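Local coordinates for methyltransferase domain-containing protein (Serratia marcescens, PDB 7CLU) that probably transfers a methyl group from S-adenosyl-L-methionine to a hydroxyl of a prodigiosin precursor, working as a dimeric O-methyltransferase, at residues Pro89-Leu95 / Phe145-Lys151; Phe156-Val161 / Gly180-Met184; Thr276-Lys282 / Glu304-Tyr310. All blocks are in the same frame, centred on the assembly; numbering follows the deposited sequence.

Contact 1 of 3, residues Pro89-Leu95 / Phe145-Lys151; sequences PQWLGWL and FQEFLGK
Trp94 and Phe148 meet across this contact with their planes 31° apart, an oblique pair: Trp94 CE3 sits over one face of the phenyl, offset toward its rim, 3.4 Å from Phe148 CD2. The far corner of the indole reaches on to Phe145, where Trp94 CH2 lies 3.2 Å from Phe145 CD1, near the plane of that phenyl and at its edge. One indole thus bridges two residues about one turn apart on helix 139-152 and completes a three-ring aromatic cluster. At the phenyl tip, Leu95 CB comes within 3.4 Å of Phe148 CZ.

The polar part belongs to Lys151. Its chain bends at chi2 and chi3 and runs alongside the carbonyl of Pro89, so that NZ donates to Trp91 O at 2.7 Å, with a weak second bond to Pro89 O at 3.3 Å. The ammonium thus holds Trp91 O firmly and Pro89 O weakly, in the loop that leads into helix 93-107. His98, stacked on Trp94, and Phe152, meeting Phe148, extend the aromatic cluster. Leu25 of helix 15-26 packs on Leu92, while Met12 of the second subunit covers Leu95, placing the contact where helix 139-152 of the catalytic domain meets the helical dimerisation region.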
loop_
_atom_site.group_PDB
_atom_site.type_symbol
_atom_site.label_atom_id
_atom_site.label_comp_id
_atom_site.label_asym_id
_atom_site.label_seq_id
_atom_site.Cartn_x
_atom_site.Cartn_y
_atom_site.Cartn_z
ATOM N N PRO A 89 -17.330 -16.624 -5.300
ATOM C CA PRO A 89 -16.260 -17.075 -6.203
ATOM C C PRO A 89 -15.221 -16.009 -6.530
ATOM O O PRO A 89 -14.149 -16.370 -7.028
ATOM C CB PRO A 89 -17.024 -17.515 -7.458
ATOM C CG PRO A 89 -18.346 -16.828 -7.361
ATOM C CD PRO A 89 -18.661 -16.770 -5.909
ATOM N N GLN A 90 -15.483 -14.731 -6.257
ATOM C CA GLN A 90 -14.523 -13.662 -6.505
ATOM C C GLN A 90 -13.843 -13.170 -5.221
ATOM O O GLN A 90 -13.211 -12.109 -5.226
ATOM C CB GLN A 90 -15.213 -12.511 -7.240
ATOM C CG GLN A 90 -15.498 -12.817 -8.713
ATOM C CD GLN A 90 -14.741 -11.903 -9.668
ATOM O OE1 GLN A 90 -15.241 -10.840 -10.060
ATOM N NE2 GLN A 90 -13.527 -12.308 -10.043
ATOM N N TRP A 91 -13.960 -13.935 -4.139
ATOM C CA TRP A 91 -13.351 -13.641 -2.847
ATOM C C TRP A 91 -11.884 -13.253 -2.984
ATOM O O TRP A 91 -11.110 -13.923 -3.673
ATOM C CB TRP A 91 -13.518 -14.886 -1.968
ATOM C CG TRP A 91 -12.656 -15.080 -0.720
ATOM C CD1 TRP A 91 -11.840 -16.161 -0.451
ATOM C CD2 TRP A 91 -12.592 -14.243 0.445
ATOM N NE1 TRP A 91 -11.276 -16.030 0.786
ATOM C CE2 TRP A 91 -11.729 -14.872 1.364
ATOM C CE3 TRP A 91 -13.180 -13.030 0.798
ATOM C CZ2 TRP A 91 -11.420 -14.314 2.597
ATOM C CZ3 TRP A 91 -12.887 -12.491 2.031
ATOM C CH2 TRP A 91 -12.006 -13.123 2.912
ATOM N N LEU A 92 -11.505 -12.159 -2.329
ATOM C CA LEU A 92 -10.150 -11.632 -2.447
ATOM C C LEU A 92 -9.201 -12.185 -1.389
ATOM O O LEU A 92 -8.041 -11.766 -1.340
ATOM C CB LEU A 92 -10.192 -10.096 -2.389
ATOM C CG LEU A 92 -10.711 -9.433 -3.664
ATOM C CD1 LEU A 92 -10.736 -7.908 -3.586
ATOM C CD2 LEU A 92 -9.912 -9.908 -4.876
ATOM N N GLY A 93 -9.656 -13.142 -0.573
ATOM C CA GLY A 93 -8.851 -13.598 0.550
ATOM C C GLY A 93 -7.491 -14.146 0.155
ATOM O O GLY A 93 -6.505 -13.953 0.875
ATOM N N TRP A 94 -7.406 -14.836 -0.985
ATOM C CA TRP A 94 -6.099 -15.372 -1.356
ATOM C C TRP A 94 -5.097 -14.251 -1.571
ATOM O O TRP A 94 -3.957 -14.334 -1.101
ATOM C CB TRP A 94 -6.160 -16.255 -2.607
ATOM C CG TRP A 94 -4.779 -16.836 -2.880
ATOM C CD1 TRP A 94 -4.288 -18.038 -2.436
ATOM C CD2 TRP A 94 -3.701 -16.200 -3.584
ATOM N NE1 TRP A 94 -2.986 -18.198 -2.851
ATOM C CE2 TRP A 94 -2.600 -17.081 -3.550
ATOM C CE3 TRP A 94 -3.562 -14.976 -4.247
ATOM C CZ2 TRP A 94 -1.382 -16.774 -4.155
ATOM C CZ3 TRP A 94 -2.349 -14.672 -4.841
ATOM C CH2 TRP A 94 -1.280 -15.566 -4.793
ATOM N N LEU A 95 -5.500 -13.188 -2.274
ATOM C CA LEU A 95 -4.581 -12.072 -2.478
ATOM C C LEU A 95 -4.186 -11.445 -1.151
ATOM O O LEU A 95 -3.010 -11.132 -0.923
ATOM C CB LEU A 95 -5.204 -11.035 -3.404
ATOM C CG LEU A 95 -4.391 -9.781 -3.759
ATOM C CD1 LEU A 95 -3.055 -10.172 -4.374
ATOM C CD2 LEU A 95 -5.189 -8.882 -4.719
ATOM N N PHE A 145 -2.436 -20.282 -6.296
ATOM C CA PHE A 145 -2.136 -19.048 -7.007
ATOM C C PHE A 145 -2.842 -19.020 -8.356
ATOM O O PHE A 145 -3.500 -18.033 -8.718
ATOM C CB PHE A 145 -0.622 -18.929 -7.174
ATOM C CG PHE A 145 -0.183 -17.829 -8.099
ATOM C CD1 PHE A 145 -0.198 -16.509 -7.684
ATOM C CD2 PHE A 145 0.283 -18.120 -9.373
ATOM C CE1 PHE A 145 0.224 -15.491 -8.520
ATOM C CE2 PHE A 145 0.703 -17.109 -10.223
ATOM C CZ PHE A 145 0.677 -15.788 -9.791
ATOM N N GLN A 146 -2.737 -20.115 -9.104
ATOM C CA GLN A 146 -3.261 -20.111 -10.460
ATOM C C GLN A 146 -4.783 -20.087 -10.466
ATOM O O GLN A 146 -5.387 -19.454 -11.339
ATOM C CB GLN A 146 -2.687 -21.306 -11.220
ATOM C CG GLN A 146 -1.168 -21.147 -11.442
ATOM C CD GLN A 146 -0.587 -22.097 -12.460
ATOM O OE1 GLN A 146 -0.728 -23.315 -12.345
ATOM N NE2 GLN A 146 0.088 -21.546 -13.460
ATOM N N GLU A 147 -5.420 -20.717 -9.478
ATOM C CA GLU A 147 -6.872 -20.668 -9.414
ATOM C C GLU A 147 -7.360 -19.280 -9.005
ATOM O O GLU A 147 -8.407 -18.829 -9.476
ATOM C CB GLU A 147 -7.397 -21.755 -8.471
ATOM C CG GLU A 147 -8.920 -21.796 -8.381
ATOM C CD GLU A 147 -9.527 -23.052 -8.994
ATOM O OE1 GLU A 147 -8.773 -24.017 -9.261
ATOM O OE2 GLU A 147 -10.760 -23.063 -9.223
ATOM N N PHE A 148 -6.614 -18.576 -8.158
ATOM C CA PHE A 148 -6.942 -17.177 -7.917
ATOM C C PHE A 148 -6.816 -16.352 -9.198
ATOM O O PHE A 148 -7.736 -15.611 -9.571
ATOM C CB PHE A 148 -6.046 -16.612 -6.830
ATOM C CG PHE A 148 -6.266 -15.165 -6.582
ATOM C CD1 PHE A 148 -7.398 -14.739 -5.893
ATOM C CD2 PHE A 148 -5.369 -14.226 -7.046
ATOM C CE1 PHE A 148 -7.619 -13.391 -5.652
ATOM C CE2 PHE A 148 -5.579 -12.873 -6.809
ATOM C CZ PHE A 148 -6.711 -12.458 -6.115
ATOM N N LEU A 149 -5.670 -16.453 -9.874
ATOM C CA LEU A 149 -5.469 -15.702 -11.108
ATOM C C LEU A 149 -6.528 -16.031 -12.146
ATOM O O LEU A 149 -6.903 -15.165 -12.942
ATOM C CB LEU A 149 -4.087 -16.003 -11.688
ATOM C CG LEU A 149 -2.881 -15.234 -11.158
ATOM C CD1 LEU A 149 -1.717 -15.494 -12.089
ATOM C CD2 LEU A 149 -3.170 -13.736 -11.037
ATOM N N GLY A 150 -6.988 -17.283 -12.175
ATOM C CA GLY A 150 -7.956 -17.689 -13.180
ATOM C C GLY A 150 -9.207 -16.838 -13.146
ATOM O O GLY A 150 -9.742 -16.465 -14.190
ATOM N N LYS A 151 -9.669 -16.493 -11.942
ATOM C CA LYS A 151 -10.807 -15.596 -11.798
ATOM C C LYS A 151 -10.563 -14.276 -12.516
ATOM O O LYS A 151 -11.417 -13.805 -13.277
ATOM C CB LYS A 151 -11.086 -15.340 -10.316
ATOM C CG LYS A 151 -11.780 -16.484 -9.603
ATOM C CD LYS A 151 -11.326 -16.604 -8.153
ATOM C CE LYS A 151 -11.090 -15.243 -7.495
ATOM N NZ LYS A 151 -11.239 -15.311 -6.011
#

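Contact 2 of 3, residues Phe156-Val161 / Gly180-Met184; sequences FIAGFV and GSLPM
Ile157 and Leu182 bring the two backbones nearest, their CA atoms 5.8 Å apart, where helix 154-163 passes the first turn of helix 181-189. The fold is the Rossmann-like methyltransferase domain, and Gly180, the N-cap of helix 181-189, closes the glycine-rich loop after strand 171-175, consistent with motif I, the cofactor-binding loop of S-adenosylmethionine-dependent methyltransferases; its backbone angles (85°/10°) suit glycine. No hydrogen bond crosses between the segments, and the join is made by apolar side chains.

Leu182 has the most surface buried here. Its CG stands anti to the backbone N (chi1 167°), which carries both methyls toward helix 154-163, where Phe160, Phe156 and Val161 receive them. CD2 of Leu182 is 3.9 Å from Phe160 CD2, with the ring oblique to it, while Val161 CG2 approaches the other branch, Leu182 CD1, at 4.4 Å. Ile157 works nearer the backbone, its CG1 4.1 Å from Leu182 CB.

Behind this layer lies the central sheet: Leu182 also touches Phe172 and Asp174 of strand 171-175, and Phe160 meets His241 edge-to-face. Phe156 makes a cation-pi contact with Arg331, a residue seen to bind S-adenosyl-L-homocysteine, which puts this packing probably beside the cofactor site. The tip of Ile157 reaches back to the first residue of the helix, where Ile157 CD1 lies 3.6 Å from Ser181 CB.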
loop_
_atom_site.group_PDB
_atom_site.type_symbol
_atom_site.label_atom_id
_atom_site.label_comp_id
_atom_site.label_asym_id
_atom_site.label_seq_id
_atom_site.Cartn_x
_atom_site.Cartn_y
_atom_site.Cartn_z
ATOM N N PHE A 156 -9.398 -11.478 -20.243
ATOM C CA PHE A 156 -8.419 -11.927 -21.231
ATOM C C PHE A 156 -8.950 -13.120 -22.009
ATOM O O PHE A 156 -8.860 -13.169 -23.243
ATOM C CB PHE A 156 -7.088 -12.288 -20.557
ATOM C CG PHE A 156 -6.250 -13.255 -21.355
ATOM C CD1 PHE A 156 -5.716 -12.880 -22.578
ATOM C CD2 PHE A 156 -6.015 -14.538 -20.897
ATOM C CE1 PHE A 156 -4.956 -13.770 -23.345
ATOM C CE2 PHE A 156 -5.250 -15.427 -21.646
ATOM C CZ PHE A 156 -4.725 -15.041 -22.877
ATOM N N ILE A 157 -9.493 -14.109 -21.295
ATOM C CA ILE A 157 -9.930 -15.343 -21.942
ATOM C C ILE A 157 -11.062 -15.051 -22.916
ATOM O O ILE A 157 -11.032 -15.470 -24.078
ATOM C CB ILE A 157 -10.348 -16.380 -20.886
ATOM C CG1 ILE A 157 -9.122 -16.947 -20.183
ATOM C CG2 ILE A 157 -11.193 -17.470 -21.519
ATOM C CD1 ILE A 157 -9.442 -17.657 -18.908
ATOM N N ALA A 158 -12.067 -14.305 -22.453
ATOM C CA ALA A 158 -13.180 -13.916 -23.316
ATOM C C ALA A 158 -12.696 -13.165 -24.552
ATOM O O ALA A 158 -13.163 -13.430 -25.662
ATOM C CB ALA A 158 -14.183 -13.068 -22.522
ATOM N N GLY A 159 -11.743 -12.247 -24.385
ATOM C CA GLY A 159 -11.260 -11.479 -25.520
ATOM C C GLY A 159 -10.353 -12.275 -26.436
ATOM O O GLY A 159 -10.301 -12.009 -27.641
ATOM N N PHE A 160 -9.620 -13.246 -25.880
ATOM C CA PHE A 160 -8.838 -14.165 -26.699
ATOM C C PHE A 160 -9.762 -15.041 -27.548
ATOM O O PHE A 160 -9.611 -15.113 -28.770
ATOM C CB PHE A 160 -7.933 -15.014 -25.791
ATOM C CG PHE A 160 -6.741 -15.652 -26.494
ATOM C CD1 PHE A 160 -6.487 -15.434 -27.845
ATOM C CD2 PHE A 160 -5.869 -16.467 -25.782
ATOM C CE1 PHE A 160 -5.385 -16.034 -28.464
ATOM C CE2 PHE A 160 -4.771 -17.069 -26.401
ATOM C CZ PHE A 160 -4.540 -16.851 -27.742
ATOM N N VAL A 161 -10.733 -15.700 -26.911
ATOM C CA VAL A 161 -11.676 -16.557 -27.630
ATOM C C VAL A 161 -12.425 -15.771 -28.702
ATOM O O VAL A 161 -12.708 -16.293 -29.787
ATOM C CB VAL A 161 -12.648 -17.232 -26.642
ATOM C CG1 VAL A 161 -13.665 -18.073 -27.383
ATOM C CG2 VAL A 161 -11.886 -18.097 -25.657
ATOM N N GLY A 180 -7.153 -24.724 -16.586
ATOM C CA GLY A 180 -7.820 -25.144 -17.810
ATOM C C GLY A 180 -8.891 -24.213 -18.338
ATOM O O GLY A 180 -9.574 -24.576 -19.304
ATOM N N SER A 181 -8.995 -22.999 -17.780
ATOM C CA SER A 181 -10.071 -22.072 -18.107
ATOM C C SER A 181 -10.055 -21.657 -19.569
ATOM O O SER A 181 -11.118 -21.501 -20.191
ATOM C CB SER A 181 -9.957 -20.846 -17.211
ATOM O OG SER A 181 -10.427 -21.206 -15.943
ATOM N N LEU A 182 -8.866 -21.435 -20.130
ATOM C CA LEU A 182 -8.808 -20.971 -21.510
ATOM C C LEU A 182 -9.183 -22.077 -22.485
ATOM O O LEU A 182 -10.072 -21.850 -23.323
ATOM C CB LEU A 182 -7.435 -20.369 -21.806
ATOM C CG LEU A 182 -7.062 -20.104 -23.265
ATOM C CD1 LEU A 182 -8.052 -19.175 -23.907
ATOM C CD2 LEU A 182 -5.623 -19.517 -23.319
ATOM N N PRO A 183 -8.592 -23.279 -22.438
ATOM C CA PRO A 183 -9.039 -24.310 -23.391
ATOM C C PRO A 183 -10.480 -24.745 -23.172
ATOM O O PRO A 183 -11.126 -25.184 -24.129
ATOM C CB PRO A 183 -8.043 -25.462 -23.179
ATOM C CG PRO A 183 -7.390 -25.187 -21.880
ATOM C CD PRO A 183 -7.387 -23.710 -21.702
ATOM N N MET A 184 -11.021 -24.621 -21.956
ATOM C CA MET A 184 -12.457 -24.833 -21.781
ATOM C C MET A 184 -13.266 -23.808 -22.575
ATOM O O MET A 184 -14.216 -24.164 -23.283
ATOM C CB MET A 184 -12.824 -24.787 -20.294
ATOM C CG MET A 184 -12.477 -26.065 -19.578
ATOM S SD MET A 184 -12.799 -26.080 -17.808
ATOM C CE MET A 184 -12.068 -24.572 -17.292
#

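Contact 3 of 3, residues Thr276-Lys282 / Glu304-Tyr310; sequences TPLNEDK and ESSAQEY
Glu304, Leu278 and Pro277 have the most surface buried where the loop after strand 270-275 lies along the start of helix 307-316, a start closed by a capping box. In that box Ser306 N donates to Glu309 OE1 and Glu309 N to Ser306 OG.

Leu278 crosses the aliphatic part of Glu304 at about a right angle, its CG 4.0 Å from Glu304 CB. Its backbone N donates to Ser305 O at 2.9 Å, from well above the carbonyl plane. Pro277 lies beside the same carbonyl and points CG at the edge of the Tyr310 ring, 4.1 Å from CE2.

Glu304 folds back at chi2 (-64°), which brings its carboxylate round toward Thr276. OE1 does not bond to Thr276 O directly; a water that accepts from Thr276 N lies 2.9 Å from Glu304 OE1, and a second, close to Thr276 O, Ser305 N and Tyr310 OH, sits doubtfully near to OE1. The other oxygen, OE2, is hydrogen-bonded to ND1 of His247, the predicted proton acceptor, and probably helps to orient that ring.

Lys282, which closes the type I turn begun at Asn279, packs on Ile59 of the second subunit. Its ammonium closes a salt bridge to the capping-box glutamate, with Lys282 NZ 2.7 Å from Glu309 OE2, on the syn side of the carboxylate and 21° out of its plane.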
loop_
_atom_site.group_PDB
_atom_site.type_symbol
_atom_site.label_atom_id
_atom_site.label_comp_id
_atom_site.label_asym_id
_atom_site.label_seq_id
_atom_site.Cartn_x
_atom_site.Cartn_y
_atom_site.Cartn_z
ATOM N N THR A 276 1.527 -8.701 -20.439
ATOM C CA THR A 276 1.082 -7.327 -20.180
ATOM C C THR A 276 2.303 -6.426 -20.344
ATOM O O THR A 276 2.954 -6.069 -19.356
ATOM C CB THR A 276 0.485 -7.156 -18.779
ATOM O OG1 THR A 276 1.464 -7.524 -17.782
ATOM C CG2 THR A 276 -0.773 -8.001 -18.619
ATOM N N PRO A 277 2.636 -6.028 -21.566
ATOM C CA PRO A 277 3.872 -5.263 -21.774
ATOM C C PRO A 277 3.780 -3.847 -21.235
ATOM O O PRO A 277 2.703 -3.251 -21.137
ATOM C CB PRO A 277 4.034 -5.248 -23.299
ATOM C CG PRO A 277 3.138 -6.378 -23.796
ATOM C CD PRO A 277 2.011 -6.449 -22.832
ATOM N N LEU A 278 4.947 -3.305 -20.906
ATOM C CA LEU A 278 5.083 -1.861 -20.813
ATOM C C LEU A 278 4.796 -1.231 -22.171
ATOM O O LEU A 278 4.991 -1.851 -23.220
ATOM C CB LEU A 278 6.490 -1.494 -20.357
ATOM C CG LEU A 278 6.907 -2.149 -19.038
ATOM C CD1 LEU A 278 8.395 -2.030 -18.811
ATOM C CD2 LEU A 278 6.132 -1.498 -17.929
ATOM N N ASN A 279 4.370 0.026 -22.150
ATOM C CA ASN A 279 4.031 0.706 -23.392
ATOM C C ASN A 279 5.305 1.051 -24.176
ATOM O O ASN A 279 6.428 0.692 -23.800
ATOM C CB ASN A 279 3.178 1.947 -23.108
ATOM C CG ASN A 279 3.854 2.931 -22.167
ATOM O OD1 ASN A 279 5.082 2.994 -22.090
ATOM N ND2 ASN A 279 3.048 3.714 -21.444
ATOM N N GLU A 280 5.109 1.782 -25.275
ATOM C CA GLU A 280 6.152 1.958 -26.285
ATOM C C GLU A 280 7.379 2.686 -25.740
ATOM O O GLU A 280 8.517 2.317 -26.057
ATOM C CB GLU A 280 5.569 2.707 -27.486
ATOM C CG GLU A 280 6.559 2.959 -28.614
ATOM C CD GLU A 280 5.895 2.953 -29.981
ATOM O OE1 GLU A 280 5.064 3.855 -30.244
ATOM O OE2 GLU A 280 6.213 2.052 -30.791
ATOM N N ASP A 281 7.179 3.734 -24.938
ATOM C CA ASP A 281 8.289 4.461 -24.331
ATOM C C ASP A 281 8.565 4.027 -22.894
ATOM O O ASP A 281 9.242 4.754 -22.156
ATOM C CB ASP A 281 8.040 5.969 -24.375
ATOM C CG ASP A 281 6.889 6.406 -23.478
ATOM O OD1 ASP A 281 6.024 5.564 -23.131
ATOM O OD2 ASP A 281 6.844 7.610 -23.136
ATOM N N LYS A 282 8.060 2.861 -22.488
ATOM C CA LYS A 282 8.278 2.322 -21.140
ATOM C C LYS A 282 7.998 3.387 -20.078
ATOM O O LYS A 282 8.810 3.660 -19.191
ATOM C CB LYS A 282 9.691 1.738 -21.011
ATOM C CG LYS A 282 9.955 0.579 -21.980
ATOM C CD LYS A 282 11.431 0.107 -22.010
ATOM C CE LYS A 282 11.687 -1.041 -21.029
ATOM N NZ LYS A 282 13.109 -1.567 -21.007
ATOM N N GLU A 304 9.109 -6.761 -16.271
ATOM C CA GLU A 304 8.222 -6.472 -17.383
ATOM C C GLU A 304 9.043 -5.857 -18.514
ATOM O O GLU A 304 10.102 -5.255 -18.281
ATOM C CB GLU A 304 7.083 -5.536 -16.950
ATOM C CG GLU A 304 6.279 -6.035 -15.727
ATOM C CD GLU A 304 5.542 -7.341 -16.007
ATOM O OE1 GLU A 304 5.216 -7.604 -17.186
ATOM O OE2 GLU A 304 5.295 -8.109 -15.050
ATOM N N SER A 305 8.575 -6.054 -19.747
ATOM C CA SER A 305 9.280 -5.608 -20.941
ATOM C C SER A 305 8.312 -4.916 -21.897
ATOM O O SER A 305 7.093 -5.083 -21.815
ATOM C CB SER A 305 9.966 -6.778 -21.658
ATOM O OG SER A 305 10.693 -7.598 -20.756
ATOM N N SER A 306 8.871 -4.127 -22.813
ATOM C CA SER A 306 8.064 -3.546 -23.874
ATOM C C SER A 306 7.670 -4.622 -24.887
ATOM O O SER A 306 8.251 -5.710 -24.936
ATOM C CB SER A 306 8.822 -2.411 -24.567
ATOM O OG SER A 306 10.032 -2.875 -25.124
ATOM N N ALA A 307 6.641 -4.309 -25.680
ATOM C CA ALA A 307 6.278 -5.166 -26.806
ATOM C C ALA A 307 7.490 -5.439 -27.692
ATOM O O ALA A 307 7.778 -6.592 -28.034
ATOM C CB ALA A 307 5.155 -4.519 -27.615
ATOM N N GLN A 308 8.229 -4.385 -28.048
ATOM C CA GLN A 308 9.392 -4.558 -28.917
ATOM C C GLN A 308 10.415 -5.491 -28.292
ATOM O O GLN A 308 11.021 -6.320 -28.986
ATOM C CB GLN A 308 10.030 -3.203 -29.226
ATOM C CG GLN A 308 11.038 -3.261 -30.366
ATOM C CD GLN A 308 10.371 -3.582 -31.698
ATOM O OE1 GLN A 308 9.298 -3.067 -32.005
ATOM N NE2 GLN A 308 10.987 -4.466 -32.471
ATOM N N GLU A 309 10.630 -5.363 -26.977
ATOM C CA GLU A 309 11.568 -6.253 -26.309
ATOM C C GLU A 309 11.117 -7.704 -26.420
ATOM O O GLU A 309 11.946 -8.602 -26.602
ATOM C CB GLU A 309 11.738 -5.838 -24.847
ATOM C CG GLU A 309 12.783 -4.753 -24.660
ATOM C CD GLU A 309 12.738 -4.105 -23.281
ATOM O OE1 GLU A 309 11.725 -4.276 -22.567
ATOM O OE2 GLU A 309 13.719 -3.415 -22.921
ATOM N N TYR A 310 9.806 -7.954 -26.328
ATOM C CA TYR A 310 9.315 -9.313 -26.532
ATOM C C TYR A 310 9.493 -9.748 -27.984
ATOM O O TYR A 310 9.875 -10.894 -28.252
ATOM C CB TYR A 310 7.847 -9.417 -26.117
ATOM C CG TYR A 310 7.606 -9.464 -24.614
ATOM C CD1 TYR A 310 8.287 -10.362 -23.798
ATOM C CD2 TYR A 310 6.653 -8.623 -24.020
ATOM C CE1 TYR A 310 8.055 -10.403 -22.402
ATOM C CE2 TYR A 310 6.400 -8.665 -22.651
ATOM C CZ TYR A 310 7.096 -9.556 -21.855
ATOM O OH TYR A 310 6.833 -9.571 -20.509
HETATM O O HOH W 1 3.744 -9.610 -18.741
HETATM O O HOH W 2 5.801 -7.305 -19.546
HETATM O O HOH W 3 5.261 -1.440 -25.994
#

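How the contacts relate
The three contacts follow one another along the chain, each closing before the next opens. Contacts 1 and 2 are neighbours, with centres about 16 Å apart, and helices 139-152 and 154-163 come in succession and carry the chain from the contact with helix 93-107 toward the central sheet. Contact 3 lies farther off, its centre about 26 Å from that of contact 1 and about 23 Å from that of contact 2, beyond the end of strand 270-275. Contacts 1 and 3 both touch the second subunit; contact 2 does not. Gln146, Arg331 and His247 lie in or beside them, so together they probably help frame the cofactor and substrate site.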